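Local coordinates for HcgC (Methanococcus maripaludis S2, PDB 5O4J), which acts as a SAM-dependent C-methyltransferase, probably methylating a pyridinol precursor in the biosynthesis of the FeGP cofactor of [Fe]-hydrogenase, at residues Tyr35-Glu40 with Val130-Asp135; Phe42-Val47 with Ile104-Val109; Asp121-Phe126 with Leu154-Lys159. All blocks are in the same frame, centred on the assembly; numbering follows the deposited sequence.

Contact 1: residues Tyr35-Glu40 with Val130-Asp135; sequences YFLEGE and VLIVED. With SAH (S-adenosyl-L-homocysteine), chain E.
The Glu134 carboxylate is gripped twice: OE2 is in a salt bridge with Lys29, and Glu134 OE1 accepts a weak bond from the amino N of S-adenosyl-L-homocysteine at 3.1 Å. Farther back along strand 130-134, the end of helix 18-37 rests on it through side chains alone. Phe36, with CG anti to the backbone N (chi1 -178°), leaves the helix toward the strand, and its ring meets Ile132 tip to tip, Phe36 CD2 lying 3.8 Å from Ile132 CD1. Val130 CG1 approaches the same ring at its edge, 4.1 Å from Phe36 CE2. Leu37 crosses Val130 and Ile132 obliquely, and Leu37 CD2 comes within 3.7 Å of Val130 CG1. A type I' turn at the end of the helix, with Glu38 and Gly39 at its corner, is closed by Glu40 N bonding to Leu37 O at 2.9 Å. The extended side chain of Glu40 brings OE1 to 4.0 Å from Val130 CG2 at the margin. No hydrogen bond crosses between 35-40 and 130-135, so the helix end meets the strand by apolar contact, while the Lys29-Glu134 salt bridge ties the same helix to the strand's far end, where the carboxylate would be expected to favour a charged amino group on the ligand.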
loop_
_atom_site.group_PDB
_atom_site.type_symbol
_atom_site.label_atom_id
_atom_site.label_comp_id
_atom_site.label_asym_id
_atom_site.label_seq_id
_atom_site.Cartn_x
_atom_site.Cartn_y
_atom_site.Cartn_z
ATOM N N TYR A 35 -18.707 -9.022 27.839
ATOM C CA TYR A 35 -17.747 -8.600 28.849
ATOM C C TYR A 35 -18.199 -7.320 29.530
ATOM O O TYR A 35 -18.058 -7.167 30.751
ATOM C CB TYR A 35 -16.378 -8.416 28.195
ATOM C CG TYR A 35 -15.350 -7.817 29.110
ATOM C CD1 TYR A 35 -14.805 -8.560 30.140
ATOM C CD2 TYR A 35 -14.924 -6.506 28.946
ATOM C CE1 TYR A 35 -13.867 -8.017 30.988
ATOM C CE2 TYR A 35 -13.980 -5.951 29.794
ATOM C CZ TYR A 35 -13.454 -6.715 30.812
ATOM O OH TYR A 35 -12.513 -6.172 31.657
ATOM N N PHE A 36 -18.737 -6.382 28.748
ATOM C CA PHE A 36 -19.230 -5.135 29.314
ATOM C C PHE A 36 -20.366 -5.379 30.304
ATOM O O PHE A 36 -20.452 -4.704 31.338
ATOM C CB PHE A 36 -19.683 -4.222 28.182
ATOM C CG PHE A 36 -20.161 -2.876 28.640
ATOM C CD1 PHE A 36 -19.267 -1.934 29.114
ATOM C CD2 PHE A 36 -21.500 -2.549 28.575
ATOM C CE1 PHE A 36 -19.711 -0.675 29.527
ATOM C CE2 PHE A 36 -21.943 -1.298 28.979
ATOM C CZ PHE A 36 -21.043 -0.365 29.459
ATOM N N LEU A 37 -21.239 -6.350 30.013
ATOM C CA LEU A 37 -22.422 -6.584 30.837
ATOM C C LEU A 37 -22.111 -7.311 32.144
ATOM O O LEU A 37 -22.969 -7.347 33.032
ATOM C CB LEU A 37 -23.475 -7.351 30.033
ATOM C CG LEU A 37 -24.095 -6.571 28.868
ATOM C CD1 LEU A 37 -25.114 -7.409 28.128
ATOM C CD2 LEU A 37 -24.739 -5.277 29.352
ATOM N N GLU A 38 -20.933 -7.900 32.277
ATOM C CA GLU A 38 -20.464 -8.424 33.564
ATOM C C GLU A 38 -21.447 -9.412 34.187
ATOM O O GLU A 38 -21.588 -9.492 35.413
ATOM C CB GLU A 38 -20.187 -7.267 34.522
ATOM C CG GLU A 38 -19.099 -6.336 34.018
ATOM C CD GLU A 38 -18.914 -5.106 34.892
ATOM O OE1 GLU A 38 -17.931 -4.373 34.672
ATOM O OE2 GLU A 38 -19.772 -4.849 35.764
ATOM N N GLY A 39 -22.094 -10.211 33.341
ATOM C CA GLY A 39 -22.987 -11.246 33.824
ATOM C C GLY A 39 -24.305 -10.755 34.368
ATOM O O GLY A 39 -25.055 -11.550 34.943
ATOM N N GLU A 40 -24.613 -9.470 34.213
ATOM C CA GLU A 40 -25.895 -8.954 34.672
ATOM C C GLU A 40 -27.038 -9.608 33.901
ATOM O O GLU A 40 -26.948 -9.843 32.692
ATOM C CB GLU A 40 -25.948 -7.430 34.517
ATOM C CG GLU A 40 -27.221 -6.805 35.093
ATOM C CD GLU A 40 -27.163 -5.289 35.216
ATOM O OE1 GLU A 40 -26.115 -4.687 34.911
ATOM O OE2 GLU A 40 -28.177 -4.695 35.639
ATOM N N VAL A 130 -29.083 -0.481 31.341
ATOM C CA VAL A 130 -27.883 -0.415 30.515
ATOM C C VAL A 130 -28.281 -0.011 29.103
ATOM O O VAL A 130 -29.257 -0.533 28.551
ATOM C CB VAL A 130 -27.133 -1.759 30.507
ATOM C CG1 VAL A 130 -25.955 -1.735 29.537
ATOM C CG2 VAL A 130 -26.662 -2.087 31.919
ATOM N N LEU A 131 -27.542 0.940 28.540
ATOM C CA LEU A 131 -27.660 1.338 27.146
ATOM C C LEU A 131 -26.306 1.146 26.482
ATOM O O LEU A 131 -25.295 1.634 26.992
ATOM C CB LEU A 131 -28.097 2.800 27.028
ATOM C CG LEU A 131 -28.027 3.405 25.622
ATOM C CD1 LEU A 131 -29.046 2.744 24.721
ATOM C CD2 LEU A 131 -28.241 4.910 25.674
ATOM N N ILE A 132 -26.284 0.435 25.354
ATOM C CA ILE A 132 -25.095 0.305 24.516
ATOM C C ILE A 132 -25.441 0.824 23.134
ATOM O O ILE A 132 -26.446 0.405 22.554
ATOM C CB ILE A 132 -24.614 -1.152 24.419
ATOM C CG1 ILE A 132 -24.254 -1.683 25.805
ATOM C CG2 ILE A 132 -23.426 -1.260 23.464
ATOM C CD1 ILE A 132 -24.017 -3.167 25.844
ATOM N N VAL A 133 -24.612 1.724 22.608
ATOM C CA VAL A 133 -24.750 2.247 21.253
ATOM C C VAL A 133 -23.499 1.861 20.479
ATOM O O VAL A 133 -22.380 2.100 20.943
ATOM C CB VAL A 133 -24.942 3.776 21.239
ATOM C CG1 VAL A 133 -24.995 4.327 19.799
ATOM C CG2 VAL A 133 -26.194 4.164 21.995
ATOM N N GLU A 134 -23.679 1.247 19.310
ATOM C CA GLU A 134 -22.533 0.926 18.485
ATOM C C GLU A 134 -22.070 2.177 17.756
ATOM O O GLU A 134 -22.868 2.858 17.107
ATOM C CB GLU A 134 -22.850 -0.186 17.483
ATOM C CG GLU A 134 -21.616 -0.585 16.682
ATOM C CD GLU A 134 -21.812 -1.820 15.839
ATOM O OE1 GLU A 134 -22.974 -2.211 15.610
ATOM O OE2 GLU A 134 -20.789 -2.390 15.413
ATOM N N ASP A 135 -20.786 2.503 17.910
ATOM C CA ASP A 135 -20.169 3.616 17.192
ATOM C C ASP A 135 -19.779 3.135 15.795
ATOM O O ASP A 135 -18.895 2.274 15.663
ATOM C CB ASP A 135 -18.956 4.119 17.975
ATOM C CG ASP A 135 -18.216 5.250 17.283
ATOM O OD1 ASP A 135 -18.663 5.734 16.223
ATOM O OD2 ASP A 135 -17.161 5.661 17.827
HETATM N N SAH E . -23.395 -1.693 12.605
HETATM C CA SAH E . -24.021 -2.883 11.954
HETATM C CB SAH E . -24.653 -2.465 10.627
HETATM C CG SAH E . -25.988 -1.755 10.841
HETATM S SD SAH E . -26.801 -1.391 9.305
HETATM C C SAH E . -23.016 -3.966 11.684
HETATM O O SAH E . -23.402 -5.016 11.114
HETATM O OXT SAH E . -21.844 -3.762 12.026
HETATM C "C5'" SAH E . -28.318 -0.679 9.870
HETATM C "C4'" SAH E . -29.339 -1.716 10.325
HETATM O "O4'" SAH E . -30.285 -1.071 11.186
HETATM C "C3'" SAH E . -30.143 -2.256 9.159
HETATM O "O3'" SAH E . -30.608 -3.590 9.423
HETATM C "C2'" SAH E . -31.279 -1.264 9.088
HETATM O "O2'" SAH E . -32.440 -1.739 8.398
HETATM C "C1'" SAH E . -31.567 -1.022 10.551
HETATM N N9 SAH E . -32.139 0.302 10.842
HETATM C C8 SAH E . -31.797 1.478 10.268
HETATM N N7 SAH E . -32.519 2.483 10.826
HETATM C C5 SAH E . -33.305 1.936 11.773
HETATM C C6 SAH E . -34.301 2.430 12.743
HETATM N N6 SAH E . -34.601 3.747 12.796
HETATM N N1 SAH E . -34.892 1.527 13.549
HETATM C C2 SAH E . -34.597 0.219 13.511
HETATM N N3 SAH E . -33.706 -0.306 12.654
HETATM C C4 SAH E . -33.048 0.499 11.784
#

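Contact 2: residues Phe42-Val47 with Ile104-Val109; sequences FKQAIV and INPDLV
Strands 42-48 and 108-111 form the central parallel pair of a Rossmann-like sheet, the neighbouring strands 1 and 4 of the order 3-2-1-4-5-6-7 and so its topological switch point, and here they meet at their amino ends. Asp107 clamps the incoming strand. Its CG takes the crowded position between backbone N and carbonyl carbon (chi1 47°), which presents both carboxylate oxygens, each through its syn lone pair: Asp107 OD2 to Lys43 N at 2.8 Å, almost straight at 171°, and Asp107 OD1 to Gln44 N at 2.9 Å. Asp107 OD1 also lies only 2.8 Å from Gln44 O, a close pair of acceptors; that carbonyl receives weak bonds from Asp107 N and Leu108 N. An alanine here would remove both oxygens and would probably loosen the backbone corner at Lys43. Gln44, with its carbon chain extended, receives Asn105 N on OE1 at 2.7 Å in the carbonyl plane, while its NE2 bonds to Ser103 O and Glu67, so the amide is fixed from both ends. Leu108 CB lies over the face of the Phe42 ring, 4.0 Å from the centroid, a CH-pi contact, and Leu108 CD2 meets Ala45 CB. On the opposite face of the sheet, that of Ile46 and Val109, Ile46 CD1 packs against Ile104 CG2 and Pro106 CG. Regular pairing then sets in, with Ile46 N donating to Leu108 O at 2.9 Å, nearly along the C=O axis.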
loop_
_atom_site.group_PDB
_atom_site.type_symbol
_atom_site.label_atom_id
_atom_site.label_comp_id
_atom_site.label_asym_id
_atom_site.label_seq_id
_atom_site.Cartn_x
_atom_site.Cartn_y
_atom_site.Cartn_z
ATOM N N PHE A 42 -31.140 -9.606 32.770
ATOM C CA PHE A 42 -32.104 -8.600 32.355
ATOM C C PHE A 42 -33.433 -9.271 32.042
ATOM O O PHE A 42 -33.476 -10.414 31.582
ATOM C CB PHE A 42 -31.612 -7.831 31.115
ATOM C CG PHE A 42 -30.317 -7.097 31.329
ATOM C CD1 PHE A 42 -30.307 -5.794 31.812
ATOM C CD2 PHE A 42 -29.111 -7.712 31.062
ATOM C CE1 PHE A 42 -29.108 -5.124 32.016
ATOM C CE2 PHE A 42 -27.912 -7.048 31.263
ATOM C CZ PHE A 42 -27.907 -5.756 31.731
ATOM N N LYS A 43 -34.520 -8.532 32.272
ATOM C CA LYS A 43 -35.849 -9.052 31.982
ATOM C C LYS A 43 -36.187 -8.914 30.507
ATOM O O LYS A 43 -36.811 -9.809 29.923
ATOM C CB LYS A 43 -36.894 -8.324 32.832
ATOM C CG LYS A 43 -36.920 -8.775 34.284
ATOM C CD LYS A 43 -37.809 -7.876 35.135
ATOM C CE LYS A 43 -38.006 -8.446 36.533
ATOM N NZ LYS A 43 -36.751 -8.423 37.338
ATOM N N GLN A 44 -35.785 -7.807 29.885
ATOM C CA GLN A 44 -36.160 -7.547 28.502
ATOM C C GLN A 44 -35.083 -6.724 27.817
ATOM O O GLN A 44 -34.817 -5.585 28.212
ATOM C CB GLN A 44 -37.501 -6.826 28.442
ATOM C CG GLN A 44 -37.980 -6.535 27.034
ATOM C CD GLN A 44 -39.258 -5.738 27.026
ATOM O OE1 GLN A 44 -39.248 -4.531 27.255
ATOM N NE2 GLN A 44 -40.374 -6.414 26.790
ATOM N N ALA A 45 -34.484 -7.294 26.781
ATOM C CA ALA A 45 -33.488 -6.609 25.976
ATOM C C ALA A 45 -34.093 -6.270 24.625
ATOM O O ALA A 45 -34.763 -7.106 24.012
ATOM C CB ALA A 45 -32.238 -7.469 25.786
ATOM N N ILE A 46 -33.871 -5.041 24.172
ATOM C CA ILE A 46 -34.271 -4.616 22.836
ATOM C C ILE A 46 -33.017 -4.233 22.066
ATOM O O ILE A 46 -32.213 -3.419 22.536
ATOM C CB ILE A 46 -35.282 -3.457 22.881
ATOM C CG1 ILE A 46 -36.599 -3.982 23.459
ATOM C CG2 ILE A 46 -35.489 -2.869 21.478
ATOM C CD1 ILE A 46 -37.776 -3.034 23.372
ATOM N N VAL A 47 -32.846 -4.844 20.899
ATOM C CA VAL A 47 -31.701 -4.622 20.027
ATOM C C VAL A 47 -32.221 -4.004 18.738
ATOM O O VAL A 47 -33.064 -4.603 18.055
ATOM C CB VAL A 47 -30.954 -5.932 19.742
ATOM C CG1 VAL A 47 -29.777 -5.693 18.802
ATOM C CG2 VAL A 47 -30.505 -6.574 21.044
ATOM N N ILE A 104 -43.621 -3.221 26.547
ATOM C CA ILE A 104 -42.287 -2.783 26.142
ATOM C C ILE A 104 -41.739 -1.872 27.231
ATOM O O ILE A 104 -42.191 -0.733 27.394
ATOM C CB ILE A 104 -42.302 -2.084 24.776
ATOM C CG1 ILE A 104 -42.732 -3.072 23.680
ATOM C CG2 ILE A 104 -40.931 -1.477 24.460
ATOM C CD1 ILE A 104 -41.866 -4.328 23.581
ATOM N N ASN A 105 -40.758 -2.373 27.969
ATOM C CA ASN A 105 -40.087 -1.613 29.015
ATOM C C ASN A 105 -38.716 -2.235 29.241
ATOM O O ASN A 105 -38.464 -2.822 30.301
ATOM C CB ASN A 105 -40.898 -1.614 30.311
ATOM C CG ASN A 105 -40.308 -0.698 31.362
ATOM O OD1 ASN A 105 -39.597 0.253 31.040
ATOM N ND2 ASN A 105 -40.587 -0.988 32.627
ATOM N N PRO A 106 -37.813 -2.136 28.269
ATOM C CA PRO A 106 -36.552 -2.884 28.355
ATOM C C PRO A 106 -35.634 -2.337 29.436
ATOM O O PRO A 106 -35.554 -1.126 29.658
ATOM C CB PRO A 106 -35.942 -2.696 26.964
ATOM C CG PRO A 106 -36.497 -1.394 26.493
ATOM C CD PRO A 106 -37.898 -1.333 27.037
ATOM N N ASP A 107 -34.938 -3.248 30.117
ATOM C CA ASP A 107 -33.860 -2.847 31.007
ATOM C C ASP A 107 -32.493 -2.933 30.338
ATOM O O ASP A 107 -31.500 -2.503 30.933
ATOM C CB ASP A 107 -33.896 -3.665 32.315
ATOM C CG ASP A 107 -34.057 -5.159 32.095
ATOM O OD1 ASP A 107 -34.211 -5.606 30.943
ATOM O OD2 ASP A 107 -34.070 -5.886 33.109
ATOM N N LEU A 108 -32.428 -3.442 29.108
ATOM C CA LEU A 108 -31.219 -3.409 28.293
ATOM C C LEU A 108 -31.601 -2.949 26.894
ATOM O O LEU A 108 -32.466 -3.553 26.256
ATOM C CB LEU A 108 -30.541 -4.780 28.238
ATOM C CG LEU A 108 -29.387 -4.950 27.243
ATOM C CD1 LEU A 108 -28.228 -4.005 27.545
ATOM C CD2 LEU A 108 -28.915 -6.398 27.214
ATOM N N VAL A 109 -30.962 -1.888 26.420
ATOM C CA VAL A 109 -31.175 -1.380 25.069
ATOM C C VAL A 109 -29.826 -1.361 24.366
ATOM O O VAL A 109 -28.837 -0.877 24.922
ATOM C CB VAL A 109 -31.819 0.021 25.075
ATOM C CG1 VAL A 109 -31.943 0.583 23.660
ATOM C CG2 VAL A 109 -33.194 -0.020 25.743
#

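Contact 3: residues Asp121-Phe126 with Leu154-Lys159; sequences DLISKF and LCVGAK
Helix 120-123 runs out into a type I turn, with Phe126 N bonded to Ile123 O, and this turn faces the irregular backbone of 154-157 with Ser124 CA and Val156 CA 6.0 Å apart. Val156 carries the contact by spreading its two methyls over the turn. With chi1 at -63°, Val156 CG1 points to the far end of the turn, 3.3 Å from Phe126 O and against Ser124 CA, while Val156 CG2 reaches Ile123 O and lies 3.7 Å from Ile123 CG2, the two side chains crossing obliquely. Cys155, whose SG sits in the crowded position (chi1 53°), adds its sulfur to the same methyl, Cys155 SG to Ile123 CG2 being 4.0 Å. No hydrogen bond crosses between the segments; the polar bonds stay within the helix end. Ser124 OG turns back to donate to Asp121 O at 2.6 Å, from above the carbonyl plane, and Lys125 NZ makes a weak salt bridge with Asp121 OD1 at 3.3 Å. Ile123 and Val156 both also touch Leu131, so the contact seats a helix of the beta-alpha-beta connection between strands 108-111 and 130-134, as in Rossmann-like folds, beside the loop entering strand 159-167.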
loop_
_atom_site.group_PDB
_atom_site.type_symbol
_atom_site.label_atom_id
_atom_site.label_comp_id
_atom_site.label_asym_id
_atom_site.label_seq_id
_atom_site.Cartn_x
_atom_site.Cartn_y
_atom_site.Cartn_z
ATOM N N ASP A 121 -34.341 10.687 19.779
ATOM C CA ASP A 121 -35.705 10.838 20.272
ATOM C C ASP A 121 -36.314 9.484 20.638
ATOM O O ASP A 121 -36.956 9.345 21.685
ATOM C CB ASP A 121 -36.550 11.551 19.209
ATOM C CG ASP A 121 -37.914 11.975 19.724
ATOM O OD1 ASP A 121 -38.541 11.221 20.496
ATOM O OD2 ASP A 121 -38.362 13.077 19.346
ATOM N N LEU A 122 -36.148 8.475 19.770
ATOM C CA LEU A 122 -36.697 7.154 20.068
ATOM C C LEU A 122 -35.983 6.504 21.250
ATOM O O LEU A 122 -36.624 5.902 22.120
ATOM C CB LEU A 122 -36.618 6.259 18.833
ATOM C CG LEU A 122 -37.074 4.808 19.025
ATOM C CD1 LEU A 122 -38.524 4.741 19.481
ATOM C CD2 LEU A 122 -36.892 4.025 17.729
ATOM N N ILE A 123 -34.658 6.616 21.300
ATOM C CA ILE A 123 -33.910 6.061 22.421
ATOM C C ILE A 123 -34.361 6.697 23.730
ATOM O O ILE A 123 -34.483 6.020 24.757
ATOM C CB ILE A 123 -32.402 6.242 22.184
ATOM C CG1 ILE A 123 -31.984 5.432 20.955
ATOM C CG2 ILE A 123 -31.608 5.855 23.444
ATOM C CD1 ILE A 123 -30.536 5.569 20.578
ATOM N N SER A 124 -34.628 8.005 23.712
ATOM C CA SER A 124 -35.045 8.709 24.920
ATOM C C SER A 124 -36.359 8.183 25.483
ATOM O O SER A 124 -36.708 8.522 26.621
ATOM C CB SER A 124 -35.173 10.205 24.635
ATOM O OG SER A 124 -36.378 10.484 23.944
ATOM N N LYS A 125 -37.103 7.383 24.723
ATOM C CA LYS A 125 -38.362 6.842 25.211
ATOM C C LYS A 125 -38.170 5.658 26.148
ATOM O O LYS A 125 -39.151 5.188 26.735
ATOM C CB LYS A 125 -39.245 6.440 24.028
ATOM C CG LYS A 125 -39.461 7.572 23.033
ATOM C CD LYS A 125 -40.932 7.798 22.734
ATOM C CE LYS A 125 -41.144 9.037 21.867
ATOM N NZ LYS A 125 -40.896 10.307 22.613
ATOM N N PHE A 126 -36.938 5.185 26.317
ATOM C CA PHE A 126 -36.635 4.062 27.188
ATOM C C PHE A 126 -35.929 4.544 28.448
ATOM O O PHE A 126 -35.381 5.650 28.504
ATOM C CB PHE A 126 -35.773 3.030 26.448
ATOM C CG PHE A 126 -36.381 2.576 25.158
ATOM C CD1 PHE A 126 -37.465 1.710 25.159
ATOM C CD2 PHE A 126 -35.896 3.036 23.945
ATOM C CE1 PHE A 126 -38.041 1.297 23.974
ATOM C CE2 PHE A 126 -36.472 2.630 22.756
ATOM C CZ PHE A 126 -37.546 1.759 22.770
ATOM N N LEU A 154 -26.610 8.578 23.353
ATOM C CA LEU A 154 -26.303 8.092 24.700
ATOM C C LEU A 154 -27.021 8.944 25.744
ATOM O O LEU A 154 -26.410 9.584 26.598
ATOM C CB LEU A 154 -24.799 8.105 24.930
ATOM C CG LEU A 154 -23.989 7.115 24.113
ATOM C CD1 LEU A 154 -22.567 7.628 23.998
ATOM C CD2 LEU A 154 -24.045 5.738 24.765
ATOM N N CYS A 155 -28.347 8.929 25.673
ATOM C CA CYS A 155 -29.156 9.865 26.445
ATOM C C CYS A 155 -30.003 9.213 27.528
ATOM O O CYS A 155 -30.721 9.926 28.236
ATOM C CB CYS A 155 -30.059 10.671 25.502
ATOM S SG CYS A 155 -31.052 9.682 24.386
ATOM N N VAL A 156 -29.963 7.890 27.674
ATOM C CA VAL A 156 -30.701 7.192 28.721
ATOM C C VAL A 156 -29.823 6.068 29.256
ATOM O O VAL A 156 -28.777 5.746 28.692
ATOM C CB VAL A 156 -32.049 6.632 28.218
ATOM C CG1 VAL A 156 -32.961 7.777 27.783
ATOM C CG2 VAL A 156 -31.841 5.646 27.084
ATOM N N GLY A 157 -30.262 5.470 30.360
ATOM C CA GLY A 157 -29.545 4.351 30.941
ATOM C C GLY A 157 -28.669 4.714 32.128
ATOM O O GLY A 157 -27.954 5.720 32.101
ATOM N N ALA A 158 -28.711 3.889 33.175
ATOM C CA ALA A 158 -27.867 4.121 34.343
ATOM C C ALA A 158 -26.402 3.846 34.025
ATOM O O ALA A 158 -25.501 4.505 34.559
ATOM C CB ALA A 158 -28.330 3.240 35.502
ATOM N N LYS A 159 -26.155 2.860 33.175
ATOM C CA LYS A 159 -24.828 2.494 32.707
ATOM C C LYS A 159 -24.853 2.588 31.191
ATOM O O LYS A 159 -25.796 2.101 30.562
ATOM C CB LYS A 159 -24.474 1.082 33.170
ATOM C CG LYS A 159 -23.094 0.568 32.805
ATOM C CD LYS A 159 -23.097 -0.944 32.990
ATOM C CE LYS A 159 -21.730 -1.537 33.167
ATOM N NZ LYS A 159 -21.879 -3.008 33.349
#

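Contacts 1 and 2 are buried and share one sheet: strands 108-111 and 130-134 are neighbours in it, joined by probable backbone hydrogen bonds between Val109 and both Val130 and Ile132. Contact 3 is only partly buried, toward the surface. Contact 2 is a strand pair, rich in hydrogen bonds, whereas contacts 1 and 3 seat helix ends by apolar packing without a bond across. Lys159, which ends contact 3, joins the strand of contact 1 through Leu131 N and also reaches Phe36 O, while Phe126 of contact 3 packs on Pro106 and Ile104 of contact 2. Of the three, contact 1 alone includes a residue bonded to S-adenosyl-L-homocysteine.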